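N-acetylneuraminate lyase (Fusobacterium nucleatum subsp. nucleatum ATCC 25586, PDB 5ZKA) is named a lyase and belongs to the dihydrodipicolinate synthetase family of TIM-barrel enzymes. Local coordinates at residues L80-G85 against K105-V110; N135-Y140 against E162-V167; A14-Y19 against Q256-I261. All blocks are in the same frame, centred on the assembly; numbering follows the deposited sequence.

Contact 1: L80-G85 against K105-V110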
ATOM      1  N   LEU B  80     -11.911  22.609  -9.403  1.00 31.79           N
ATOM      2  CA  LEU B  80     -10.574  22.913  -9.892  1.00 31.62           C
ATOM      3  C   LEU B  80      -9.599  23.040  -8.731  1.00 33.19           C
ATOM      4  O   LEU B  80      -9.929  23.604  -7.684  1.00 32.64           O
ATOM      5  CB  LEU B  80     -10.559  24.216 -10.709  1.00 31.52           C
ATOM      6  CG  LEU B  80     -11.503  24.265 -11.903  1.00 31.19           C
ATOM      7  CD1 LEU B  80     -11.515  25.661 -12.510  1.00 33.56           C
ATOM      8  CD2 LEU B  80     -11.118  23.228 -12.935  1.00 35.58           C
ATOM      9  N   ILE B  81      -8.395  22.516  -8.925  1.00 29.03           N
ATOM     10  CA  ILE B  81      -7.271  22.726  -8.023  1.00 29.26           C
ATOM     11  C   ILE B  81      -6.102  23.203  -8.874  1.00 33.00           C
ATOM     12  O   ILE B  81      -5.801  22.589  -9.906  1.00 29.79           O
ATOM     13  CB  ILE B  81      -6.885  21.436  -7.269  1.00 29.29           C
ATOM     14  CG1 ILE B  81      -8.077  20.856  -6.496  1.00 30.68           C
ATOM     15  CG2 ILE B  81      -5.695  21.679  -6.344  1.00 30.06           C
ATOM     16  CD1 ILE B  81      -7.802  19.429  -5.991  1.00 29.92           C
ATOM     17  N   ALA B  82      -5.436  24.275  -8.444  1.00 31.75           N
ATOM     18  CA  ALA B  82      -4.283  24.826  -9.158  1.00 28.46           C
ATOM     19  C   ALA B  82      -3.010  24.552  -8.367  1.00 29.52           C
ATOM     20  O   ALA B  82      -2.848  25.054  -7.248  1.00 27.64           O
ATOM     21  CB  ALA B  82      -4.443  26.330  -9.387  1.00 31.61           C
ATOM     22  N   GLN B  83      -2.107  23.763  -8.950  1.00 31.91           N
ATOM     23  CA  GLN B  83      -0.787  23.555  -8.369  1.00 34.87           C
ATOM     24  C   GLN B  83       0.094  24.746  -8.718  1.00 33.01           C
ATOM     25  O   GLN B  83       0.314  25.037  -9.902  1.00 35.35           O
ATOM     26  CB  GLN B  83      -0.163  22.257  -8.894  1.00 37.41           C
ATOM     27  CG  GLN B  83       0.850  21.631  -7.956  1.00 39.08           C
ATOM     28  CD  GLN B  83       2.207  22.285  -8.042  1.00 41.69           C
ATOM     29  OE1 GLN B  83       2.826  22.594  -7.022  1.00 41.20           O
ATOM     30  NE2 GLN B  83       2.683  22.504  -9.267  1.00 47.20           N
ATOM     31  N   VAL B  84       0.603  25.432  -7.694  1.00 32.31           N
ATOM     32  CA  VAL B  84       1.377  26.653  -7.879  1.00 38.12           C
ATOM     33  C   VAL B  84       2.757  26.574  -7.236  1.00 43.70           C
ATOM     34  O   VAL B  84       3.463  27.581  -7.173  1.00 45.93           O
ATOM     35  CB  VAL B  84       0.608  27.876  -7.350  1.00 39.51           C
ATOM     36  CG1 VAL B  84      -0.757  27.943  -7.997  1.00 35.55           C
ATOM     37  CG2 VAL B  84       0.505  27.807  -5.834  1.00 38.05           C
ATOM     38  N   GLY B  85       3.155  25.410  -6.748  1.00 41.99           N
ATOM     39  CA  GLY B  85       4.446  25.228  -6.110  1.00 46.65           C
ATOM     40  C   GLY B  85       5.518  24.789  -7.084  1.00 45.00           C
ATOM     41  O   GLY B  85       5.439  25.053  -8.287  1.00 48.56           O
ATOM     42  N   LYS B 105     -10.441  28.312  -6.568  1.00 32.36           N
ATOM     43  CA  LYS B 105     -10.850  28.319  -5.171  1.00 32.53           C
ATOM     44  C   LYS B 105     -10.095  27.293  -4.341  1.00 30.59           C
ATOM     45  O   LYS B 105     -10.473  27.038  -3.193  1.00 32.87           O
ATOM     46  CB  LYS B 105     -12.360  28.083  -5.059  1.00 31.43           C
ATOM     47  CG  LYS B 105     -13.216  29.128  -5.783  1.00 36.80           C
ATOM     48  CD  LYS B 105     -13.082  30.509  -5.166  1.00 38.66           C
ATOM     49  CE  LYS B 105     -13.915  31.537  -5.938  1.00 40.91           C
ATOM     50  NZ  LYS B 105     -13.393  32.918  -5.749  1.00 41.19           N
ATOM     51  N   CYS B 106      -9.025  26.711  -4.885  1.00 28.37           N
ATOM     52  CA  CYS B 106      -8.222  25.765  -4.124  1.00 31.28           C
ATOM     53  C   CYS B 106      -6.856  25.661  -4.781  1.00 31.95           C
ATOM     54  O   CYS B 106      -6.766  25.529  -6.004  1.00 29.11           O
ATOM     55  CB  CYS B 106      -8.883  24.387  -4.054  1.00 32.24           C
ATOM     56  SG  CYS B 106      -8.046  23.282  -2.876  1.00 33.28           S
ATOM     57  N   LEU B 107      -5.811  25.749  -3.973  1.00 32.29           N
ATOM     58  CA  LEU B 107      -4.439  25.624  -4.438  1.00 28.50           C
ATOM     59  C   LEU B 107      -3.872  24.297  -3.981  1.00 31.86           C
ATOM     60  O   LEU B 107      -4.392  23.645  -3.073  1.00 32.27           O
ATOM     61  CB  LEU B 107      -3.555  26.751  -3.895  1.00 30.50           C
ATOM     62  CG  LEU B 107      -4.102  28.162  -4.084  1.00 35.27           C
ATOM     63  CD1 LEU B 107      -3.177  29.188  -3.457  1.00 37.38           C
ATOM     64  CD2 LEU B 107      -4.252  28.425  -5.570  1.00 32.59           C
ATOM     65  N   SER B 108      -2.783  23.907  -4.624  1.00 29.07           N
ATOM     66  CA  SER B 108      -1.942  22.848  -4.105  1.00 34.25           C
ATOM     67  C   SER B 108      -0.502  23.253  -4.360  1.00 38.12           C
ATOM     68  O   SER B 108      -0.220  24.134  -5.182  1.00 36.29           O
ATOM     69  CB  SER B 108      -2.252  21.488  -4.744  1.00 38.78           C
ATOM     70  OG  SER B 108      -1.888  21.494  -6.108  1.00 35.90           O
ATOM     71  N   ALA B 109       0.410  22.633  -3.619  1.00 35.74           N
ATOM     72  CA  ALA B 109       1.814  22.970  -3.798  1.00 39.83           C
ATOM     73  C   ALA B 109       2.676  21.821  -3.314  1.00 36.02           C
ATOM     74  O   ALA B 109       2.336  21.141  -2.343  1.00 34.22           O
ATOM     75  CB  ALA B 109       2.192  24.250  -3.046  1.00 40.62           C
ATOM     76  N   VAL B 110       3.784  21.620  -4.011  1.00 38.24           N
ATOM     77  CA  VAL B 110       4.906  20.833  -3.531  1.00 41.90           C
ATOM     78  C   VAL B 110       6.104  21.772  -3.480  1.00 48.05           C
ATOM     79  O   VAL B 110       6.206  22.695  -4.297  1.00 52.59           O
ATOM     80  CB  VAL B 110       5.153  19.610  -4.442  1.00 41.60           C
ATOM     81  CG1 VAL B 110       5.516  20.038  -5.848  1.00 39.49           C
ATOM     82  CG2 VAL B 110       6.207  18.701  -3.847  1.00 46.09           C
TER
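Gln83 and Ser108 are paired neighbours on two parallel strands, and their side chains leave the sheet on the same face. The Ser108 hydroxyl sits alongside the start of the glutamine chain, with OG 3.3 Å from Gln83 CG. With chi1 at 68°, OG sits between its own backbone N and carbonyl carbon and faces Gln83 CA and CG. The hydrogen-bond partner of OG is the hydroxyl of Tyr47. The Gln83 chain leaves with CG anti to the backbone N and then bends at chi2 (-80°). This carries the amide forward along the strands, toward Gly85 and Val110. There OE1 accepts a hydrogen bond from Gly85 N at 2.8 Å, from well above the amide plane. It also accepts a weak one from Val110 N at 3.3 Å. One amide oxygen thus meets the backbone of both segments, at Gly85 and, weakly, at Val110. NE2 bonds to Gly49 O, so both ends of the amide have partners. On the same face Ile81 lays CG2 against Ser108 CB at 3.8 Å.

Ala82 and Leu107 pair on the other face. Their methyl groups CB and CD2 are 4.4 Å apart, and Val84 CG1 reaches the same CD2. Backbone hydrogen bonds run from Ala82 N to Cys106 O, Ser108 N to Ala82 O (2.9 Å), and Val84 N to Ser108 O (2.9 Å).

Val99 of helix 89-102 covers the Ala82 and Leu107 face. This helix connects the two strands in a right-handed beta-alpha-beta unit. Strand 45-48 flanks Ile81 and Gln83, and strand 137-140 continues the sheet beyond Leu107.

Contact 2: N135-Y140 against E162-V167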
ATOM      1  N   ASN B 135      -6.304  31.874  -0.061  1.00 35.60           N
ATOM      2  CA  ASN B 135      -6.941  30.709  -0.659  1.00 31.56           C
ATOM      3  C   ASN B 135      -6.686  29.463   0.180  1.00 35.00           C
ATOM      4  O   ASN B 135      -5.884  29.463   1.111  1.00 38.58           O
ATOM      5  CB  ASN B 135      -6.414  30.497  -2.081  1.00 32.09           C
ATOM      6  CG  ASN B 135      -7.462  29.948  -3.016  1.00 38.82           C
ATOM      7  OD1 ASN B 135      -8.344  29.190  -2.609  1.00 37.74           O
ATOM      8  ND2 ASN B 135      -7.382  30.346  -4.285  1.00 37.97           N
ATOM      9  N   TYR B 136      -7.381  28.387  -0.178  1.00 36.81           N
ATOM     10  CA  TYR B 136      -7.237  27.081   0.454  1.00 33.59           C
ATOM     11  C   TYR B 136      -6.107  26.295  -0.200  1.00 29.10           C
ATOM     12  O   TYR B 136      -5.729  26.539  -1.348  1.00 33.39           O
ATOM     13  CB  TYR B 136      -8.541  26.290   0.364  1.00 27.17           C
ATOM     14  CG  TYR B 136      -9.716  27.061   0.926  1.00 33.59           C
ATOM     15  CD1 TYR B 136     -10.084  26.933   2.260  1.00 38.59           C
ATOM     16  CD2 TYR B 136     -10.436  27.946   0.129  1.00 39.94           C
ATOM     17  CE1 TYR B 136     -11.147  27.656   2.780  1.00 40.60           C
ATOM     18  CE2 TYR B 136     -11.496  28.670   0.641  1.00 50.09           C
ATOM     19  CZ  TYR B 136     -11.846  28.519   1.963  1.00 47.83           C
ATOM     20  OH  TYR B 136     -12.902  29.242   2.470  1.00 52.57           O
ATOM     21  N   MET B 137      -5.587  25.317   0.540  1.00 30.82           N
ATOM     22  CA  MET B 137      -4.355  24.648   0.152  1.00 31.89           C
ATOM     23  C   MET B 137      -4.449  23.144   0.366  1.00 31.35           C
ATOM     24  O   MET B 137      -4.883  22.690   1.430  1.00 34.27           O
ATOM     25  CB  MET B 137      -3.170  25.214   0.946  1.00 34.88           C
ATOM     26  CG  MET B 137      -1.874  24.432   0.796  1.00 39.53           C
ATOM     27  SD  MET B 137      -1.128  24.574  -0.837  1.00 39.81           S
ATOM     28  CE  MET B 137      -0.643  26.296  -0.800  1.00 39.93           C
ATOM     29  N   ILE B 138      -4.025  22.389  -0.650  1.00 31.85           N
ATOM     30  CA  ILE B 138      -3.795  20.945  -0.574  1.00 29.16           C
ATOM     31  C   ILE B 138      -2.285  20.716  -0.525  1.00 35.33           C
ATOM     32  O   ILE B 138      -1.559  21.154  -1.425  1.00 35.37           O
ATOM     33  CB  ILE B 138      -4.422  20.210  -1.771  1.00 29.97           C
ATOM     34  CG1 ILE B 138      -5.946  20.383  -1.792  1.00 36.01           C
ATOM     35  CG2 ILE B 138      -4.026  18.712  -1.770  1.00 29.49           C
ATOM     36  CD1 ILE B 138      -6.632  19.792  -0.624  1.00 39.68           C
ATOM     37  N   ILE B 139      -1.805  20.034   0.521  1.00 32.44           N
ATOM     38  CA  ILE B 139      -0.382  19.730   0.648  1.00 30.82           C
ATOM     39  C   ILE B 139      -0.090  18.406  -0.043  1.00 34.79           C
ATOM     40  O   ILE B 139      -0.989  17.625  -0.356  1.00 35.86           O
ATOM     41  CB  ILE B 139       0.077  19.681   2.119  1.00 30.83           C
ATOM     42  CG1 ILE B 139      -0.746  18.644   2.887  1.00 37.92           C
ATOM     43  CG2 ILE B 139      -0.016  21.061   2.766  1.00 37.11           C
ATOM     44  CD1 ILE B 139      -0.222  18.342   4.268  1.00 43.31           C
ATOM     45  N   TYR B 140       1.193  18.159  -0.299  1.00 33.08           N
ATOM     46  CA  TYR B 140       1.659  16.858  -0.755  1.00 31.60           C
ATOM     47  C   TYR B 140       2.172  16.071   0.443  1.00 33.69           C
ATOM     48  O   TYR B 140       2.806  16.639   1.336  1.00 34.50           O
ATOM     49  CB  TYR B 140       2.777  16.992  -1.791  1.00 33.65           C
ATOM     50  CG  TYR B 140       2.305  17.200  -3.215  1.00 36.35           C
ATOM     51  CD1 TYR B 140       1.361  18.173  -3.512  1.00 35.90           C
ATOM     52  CD2 TYR B 140       2.835  16.456  -4.267  1.00 34.88           C
ATOM     53  CE1 TYR B 140       0.933  18.382  -4.804  1.00 37.12           C
ATOM     54  CE2 TYR B 140       2.413  16.662  -5.570  1.00 38.85           C
ATOM     55  CZ  TYR B 140       1.458  17.630  -5.831  1.00 41.58           C
ATOM     56  OH  TYR B 140       1.016  17.862  -7.115  1.00 36.74           O
ATOM     57  N   GLU B 162      -6.485  26.102   9.289  1.00 43.55           N
ATOM     58  CA  GLU B 162      -7.843  25.823   8.828  1.00 39.13           C
ATOM     59  C   GLU B 162      -7.951  25.880   7.311  1.00 39.51           C
ATOM     60  O   GLU B 162      -8.831  25.238   6.727  1.00 43.86           O
ATOM     61  CB  GLU B 162      -8.829  26.820   9.458  1.00 45.01           C
ATOM     62  CG  GLU B 162      -8.715  28.232   8.885  1.00 60.65           C
ATOM     63  CD  GLU B 162      -8.929  29.338   9.916  1.00 74.85           C
ATOM     64  OE1 GLU B 162      -9.201  29.016  11.096  1.00 82.37           O
ATOM     65  OE2 GLU B 162      -8.817  30.532   9.539  1.00 69.88           O
ATOM     66  N   LYS B 163      -7.093  26.651   6.658  1.00 38.76           N
ATOM     67  CA  LYS B 163      -7.128  26.775   5.210  1.00 36.50           C
ATOM     68  C   LYS B 163      -6.293  25.710   4.509  1.00 34.98           C
ATOM     69  O   LYS B 163      -6.315  25.636   3.276  1.00 36.55           O
ATOM     70  CB  LYS B 163      -6.667  28.179   4.799  1.00 36.48           C
ATOM     71  CG  LYS B 163      -7.726  29.257   5.053  1.00 37.79           C
ATOM     72  CD  LYS B 163      -7.373  30.563   4.356  1.00 49.82           C
ATOM     73  CE  LYS B 163      -8.551  31.525   4.376  1.00 58.88           C
ATOM     74  NZ  LYS B 163      -9.761  30.898   3.776  1.00 62.70           N
ATOM     75  N   ILE B 164      -5.560  24.887   5.255  1.00 37.20           N
ATOM     76  CA  ILE B 164      -4.874  23.729   4.691  1.00 33.15           C
ATOM     77  C   ILE B 164      -5.846  22.567   4.844  1.00 36.02           C
ATOM     78  O   ILE B 164      -5.959  21.971   5.915  1.00 31.60           O
ATOM     79  CB  ILE B 164      -3.531  23.476   5.378  1.00 31.54           C
ATOM     80  CG1 ILE B 164      -2.606  24.671   5.127  1.00 37.79           C
ATOM     81  CG2 ILE B 164      -2.899  22.172   4.870  1.00 32.78           C
ATOM     82  CD1 ILE B 164      -1.190  24.488   5.613  1.00 39.40           C
ATOM     83  N   ILE B 165      -6.599  22.281   3.777  1.00 29.98           N
ATOM     84  CA  ILE B 165      -7.821  21.494   3.905  1.00 30.35           C
ATOM     85  C   ILE B 165      -7.642  20.037   3.516  1.00 30.02           C
ATOM     86  O   ILE B 165      -8.601  19.260   3.656  1.00 30.52           O
ATOM     87  CB  ILE B 165      -8.971  22.110   3.083  1.00 34.95           C
ATOM     88  CG1 ILE B 165      -8.631  22.131   1.589  1.00 34.03           C
ATOM     89  CG2 ILE B 165      -9.316  23.514   3.606  1.00 37.37           C
ATOM     90  CD1 ILE B 165      -9.826  22.489   0.712  1.00 38.47           C
ATOM     91  N   GLY B 166      -6.471  19.643   3.020  1.00 28.23           N
ATOM     92  CA  GLY B 166      -6.274  18.251   2.637  1.00 25.83           C
ATOM     93  C   GLY B 166      -4.873  17.991   2.110  1.00 30.31           C
ATOM     94  O   GLY B 166      -3.997  18.862   2.125  1.00 29.41           O
ATOM     95  N   VAL B 167      -4.668  16.757   1.649  1.00 28.31           N
ATOM     96  CA  VAL B 167      -3.352  16.276   1.233  1.00 25.94           C
ATOM     97  C   VAL B 167      -3.504  15.380   0.012  1.00 26.73           C
ATOM     98  O   VAL B 167      -4.447  14.585  -0.077  1.00 26.90           O
ATOM     99  CB  VAL B 167      -2.633  15.510   2.373  1.00 27.38           C
ATOM    100  CG1 VAL B 167      -3.562  14.474   2.998  1.00 27.19           C
ATOM    101  CG2 VAL B 167      -1.327  14.856   1.875  1.00 35.34           C
TER
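Met137 and Ile164 pair across parallel strands whose short axes come within 4.5 Å at an angle of 38°, with backbone hydrogen bonds from Met137 N to Lys163 O (2.8 Å), Ile165 N to Met137 O and Ile139 N to Gly166 O.

At the N-terminal end of the pair Lys163 and Tyr136 make a cation-pi contact. Lys163 places NZ over one face of the Tyr136 ring, 4.0 Å from the centroid. The ammonium stands 29° off the ring normal, toward CZ and CE1. The lysine chain runs extended past Asn135 O and bends only at its last torsion (chi4 -56°), which turns NZ over the ring. Ile165 CG2 meets the same tyrosine at CD1. Asn135 OD1 accepts a hydrogen bond from the backbone N of Tyr136, and its ND2 bonds to Thr100 and to Tyr104 O.

Ile138 uses its end methyl. CD1 lies 3.6 Å from Gly166 CA and also touches Ile165 CG1. The bare glycine lets this methyl lie close against the backbone. Gly166 N is buried without a partner.

Ile139, Ile164 and Val167 share the opposite face of the sheet. Ile139 and Ile164 meet through their CG2 methyls at 3.7 Å, the two side chains crossing at about a right angle. Ile139 CG1 lies between the backbone N and carbonyl carbon, and from there it packs on Val167 CB at 3.7 Å. Phe155 and Leu158 of helix 152-159 cover Ile139, while Phe155 and Phe159 cover Val167.

Strand 137-140, helix 152-159 and strand 164-169 form one right-handed beta-alpha-beta crossover of the TIM barrel. The hydrophobic layer between strands and outer helices is a hallmark of that fold.

Contact 3: A14-Y19 against Q256-I261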
ATOM      1  N   ALA B  14      -5.239  14.904 -13.649  1.00 29.56           N
ATOM      2  CA  ALA B  14      -4.063  15.758 -13.764  1.00 28.65           C
ATOM      3  C   ALA B  14      -3.965  16.194 -15.222  1.00 31.80           C
ATOM      4  O   ALA B  14      -3.487  15.452 -16.087  1.00 27.49           O
ATOM      5  CB  ALA B  14      -2.816  15.023 -13.291  1.00 30.02           C
ATOM      6  N   LEU B  15      -4.432  17.409 -15.496  1.00 30.93           N
ATOM      7  CA  LEU B  15      -4.716  17.836 -16.860  1.00 30.74           C
ATOM      8  C   LEU B  15      -3.468  17.808 -17.737  1.00 31.54           C
ATOM      9  O   LEU B  15      -2.450  18.425 -17.415  1.00 35.88           O
ATOM     10  CB  LEU B  15      -5.321  19.243 -16.834  1.00 29.89           C
ATOM     11  CG  LEU B  15      -5.738  19.835 -18.174  1.00 32.70           C
ATOM     12  CD1 LEU B  15      -6.909  19.065 -18.769  1.00 35.56           C
ATOM     13  CD2 LEU B  15      -6.102  21.274 -17.967  1.00 31.13           C
ATOM     14  N   MET B  16      -3.559  17.076 -18.845  1.00 32.81           N
ATOM     15  CA  MET B  16      -2.499  17.040 -19.842  1.00 33.57           C
ATOM     16  C   MET B  16      -2.534  18.309 -20.674  1.00 36.29           C
ATOM     17  O   MET B  16      -3.607  18.761 -21.078  1.00 37.75           O
ATOM     18  CB  MET B  16      -2.678  15.837 -20.761  1.00 38.04           C
ATOM     19  CG  MET B  16      -2.652  14.506 -20.058  1.00 45.67           C
ATOM     20  SD  MET B  16      -0.968  13.927 -19.807  1.00 55.15           S
ATOM     21  CE  MET B  16      -0.245  14.395 -21.358  1.00 42.65           C
ATOM     22  N   VAL B  17      -1.365  18.865 -20.959  1.00 35.87           N
ATOM     23  CA  VAL B  17      -1.241  20.080 -21.761  1.00 37.76           C
ATOM     24  C   VAL B  17      -0.576  19.711 -23.081  1.00 35.23           C
ATOM     25  O   VAL B  17       0.499  19.102 -23.067  1.00 34.85           O
ATOM     26  CB  VAL B  17      -0.438  21.173 -21.028  1.00 38.58           C
ATOM     27  CG1 VAL B  17      -0.274  22.424 -21.915  1.00 37.50           C
ATOM     28  CG2 VAL B  17      -1.113  21.530 -19.711  1.00 43.82           C
ATOM     29  N   PRO B  18      -1.184  20.026 -24.227  1.00 37.42           N
ATOM     30  CA  PRO B  18      -0.534  19.784 -25.517  1.00 36.70           C
ATOM     31  C   PRO B  18       0.270  20.992 -25.963  1.00 38.76           C
ATOM     32  O   PRO B  18      -0.019  22.134 -25.603  1.00 40.44           O
ATOM     33  CB  PRO B  18      -1.722  19.561 -26.457  1.00 37.82           C
ATOM     34  CG  PRO B  18      -2.759  20.525 -25.916  1.00 37.20           C
ATOM     35  CD  PRO B  18      -2.525  20.621 -24.406  1.00 39.17           C
ATOM     36  N   TYR B  19       1.281  20.720 -26.787  1.00 39.61           N
ATOM     37  CA  TYR B  19       2.201  21.748 -27.239  1.00 44.67           C
ATOM     38  C   TYR B  19       2.346  21.697 -28.754  1.00 44.49           C
ATOM     39  O   TYR B  19       2.262  20.632 -29.367  1.00 41.63           O
ATOM     40  CB  TYR B  19       3.574  21.588 -26.569  1.00 48.34           C
ATOM     41  CG  TYR B  19       3.512  21.716 -25.066  1.00 50.69           C
ATOM     42  CD1 TYR B  19       3.313  20.599 -24.264  1.00 53.48           C
ATOM     43  CD2 TYR B  19       3.640  22.954 -24.449  1.00 54.81           C
ATOM     44  CE1 TYR B  19       3.249  20.708 -22.892  1.00 55.88           C
ATOM     45  CE2 TYR B  19       3.578  23.074 -23.071  1.00 57.57           C
ATOM     46  CZ  TYR B  19       3.379  21.945 -22.299  1.00 61.10           C
ATOM     47  OH  TYR B  19       3.313  22.050 -20.928  1.00 67.80           O
ATOM     48  N   GLN B 256       3.957   9.975 -22.930  1.00 30.78           N
ATOM     49  CA  GLN B 256       3.849   9.896 -24.384  1.00 25.28           C
ATOM     50  C   GLN B 256       2.721   8.956 -24.789  1.00 28.40           C
ATOM     51  O   GLN B 256       2.042   9.203 -25.788  1.00 31.33           O
ATOM     52  CB  GLN B 256       5.185   9.465 -25.019  1.00 26.06           C
ATOM     53  CG  GLN B 256       5.630   8.048 -24.703  1.00 28.80           C
ATOM     54  CD  GLN B 256       7.038   7.765 -25.213  1.00 37.29           C
ATOM     55  OE1 GLN B 256       7.708   8.664 -25.724  1.00 40.72           O
ATOM     56  NE2 GLN B 256       7.494   6.516 -25.074  1.00 33.58           N
ATOM     57  N   THR B 257       2.467   7.911 -23.999  1.00 26.19           N
ATOM     58  CA  THR B 257       1.398   6.976 -24.359  1.00 30.43           C
ATOM     59  C   THR B 257       0.020   7.588 -24.136  1.00 27.32           C
ATOM     60  O   THR B 257      -0.888   7.380 -24.949  1.00 28.72           O
ATOM     61  CB  THR B 257       1.552   5.671 -23.578  1.00 27.85           C
ATOM     62  OG1 THR B 257       2.812   5.101 -23.917  1.00 27.85           O
ATOM     63  CG2 THR B 257       0.434   4.681 -23.919  1.00 28.21           C
ATOM     64  N   ILE B 258      -0.165   8.336 -23.042  1.00 27.90           N
ATOM     65  CA  ILE B 258      -1.437   9.032 -22.831  1.00 25.91           C
ATOM     66  C   ILE B 258      -1.731   9.969 -23.997  1.00 31.41           C
ATOM     67  O   ILE B 258      -2.870  10.039 -24.479  1.00 30.05           O
ATOM     68  CB  ILE B 258      -1.428   9.783 -21.484  1.00 28.18           C
ATOM     69  CG1 ILE B 258      -1.468   8.786 -20.329  1.00 30.05           C
ATOM     70  CG2 ILE B 258      -2.629  10.735 -21.375  1.00 27.26           C
ATOM     71  CD1 ILE B 258      -1.120   9.393 -18.977  1.00 32.81           C
ATOM     72  N   LYS B 259      -0.707  10.680 -24.500  1.00 30.95           N
ATOM     73  CA  LYS B 259      -0.943  11.599 -25.616  1.00 31.59           C
ATOM     74  C   LYS B 259      -1.293  10.846 -26.898  1.00 31.81           C
ATOM     75  O   LYS B 259      -2.160  11.294 -27.661  1.00 31.77           O
ATOM     76  CB  LYS B 259       0.266  12.517 -25.832  1.00 35.61           C
ATOM     77  CG  LYS B 259       0.441  13.539 -24.713  1.00 38.83           C
ATOM     78  CD  LYS B 259       1.366  14.696 -25.067  1.00 42.18           C
ATOM     79  CE  LYS B 259       0.973  15.935 -24.263  1.00 42.38           C
ATOM     80  NZ  LYS B 259       2.062  16.953 -24.137  1.00 43.89           N
ATOM     81  N   GLU B 260      -0.642   9.701 -27.151  1.00 32.73           N
ATOM     82  CA  GLU B 260      -0.995   8.893 -28.317  1.00 33.28           C
ATOM     83  C   GLU B 260      -2.426   8.383 -28.235  1.00 33.16           C
ATOM     84  O   GLU B 260      -3.148   8.387 -29.235  1.00 34.77           O
ATOM     85  CB  GLU B 260      -0.033   7.714 -28.469  1.00 33.42           C
ATOM     86  CG  GLU B 260       1.284   8.079 -29.082  1.00 33.13           C
ATOM     87  CD  GLU B 260       1.132   8.924 -30.327  1.00 36.83           C
ATOM     88  OE1 GLU B 260       0.480   8.466 -31.291  1.00 39.64           O
ATOM     89  OE2 GLU B 260       1.666  10.048 -30.346  1.00 39.77           O
ATOM     90  N   ILE B 261      -2.857   7.920 -27.054  1.00 28.01           N
ATOM     91  CA  ILE B 261      -4.218   7.416 -26.949  1.00 28.98           C
ATOM     92  C   ILE B 261      -5.228   8.557 -27.041  1.00 30.47           C
ATOM     93  O   ILE B 261      -6.311   8.392 -27.624  1.00 31.23           O
ATOM     94  CB  ILE B 261      -4.367   6.598 -25.655  1.00 29.10           C
ATOM     95  CG1 ILE B 261      -3.516   5.321 -25.772  1.00 27.44           C
ATOM     96  CG2 ILE B 261      -5.825   6.277 -25.409  1.00 28.55           C
ATOM     97  CD1 ILE B 261      -3.425   4.494 -24.478  1.00 29.61           C
TER
HETATM   98  O   HOH W   1       1.786  17.880 -26.859  1.00 33.45           O
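The Tyr19 ring meets Lys259 at its edge, where NZ lies near the ring plane and 3.9 Å from CD1. The approach is not a cation-pi stack over a face. Ile58 and Arg273 also touch this tyrosine.

The ammonium group is held by polar partners on segment 14-19. Lys259 NZ donates to Val17 O at 2.9 Å, tilted 23° from the carbonyl plane. It also donates to a water at 2.9 Å. That water also accepts a hydrogen bond from Tyr19 N, so it bridges the helix side chain and the loop backbone. Two loop residues are therefore tied to one lysine, one directly and one through water. The two bonds probably help to stabilise the positive charge in this buried place.

The lysine gets there by a long reach. Its chain is extended beyond CG and runs out from the helix across Met16. The methionine bends at chi2 and chi3 (-84° and -40°), which brings CE against the lysine stem, 3.5 Å from both CG and CE of Lys259. Met16 SD packs on Ile258 CG2 at 3.9 Å, the two side chains crossing obliquely. Met16 also touches Asn214 of helix 213-228.

Segment 14-19 begins at the end of strand 10-14, the first of the barrel, and runs toward helix 27-39. Helix 254-264 comes after the eighth strand and its helix 213-228. The contact thus joins the loop after the first barrel strand to the additional C-terminal helices that follow the TIM barrel in the dihydrodipicolinate synthetase family.

How the contacts relate
Contacts 1 and 2 belong to the same barrel wall. Strands 107-109 and 137-140 are neighbours in it, and Leu107 N and O probably bond to Tyr136 O and Ile138 N. Both contacts join parallel strands by backbone bonds and set apolar side chains against outer helices. Contact 1 is buried, with no exposed residue among those that touch. Contact 2 is mostly buried but has an exposed end, where a charged group meets an aromatic ring. Contact 3 is also buried; there, side-chain and water-mediated polar bonds and an apolar methionine contact replace strand pairing. Its centre lies about 20 Å from that of contact 1 and about 27 Å from that of contact 2.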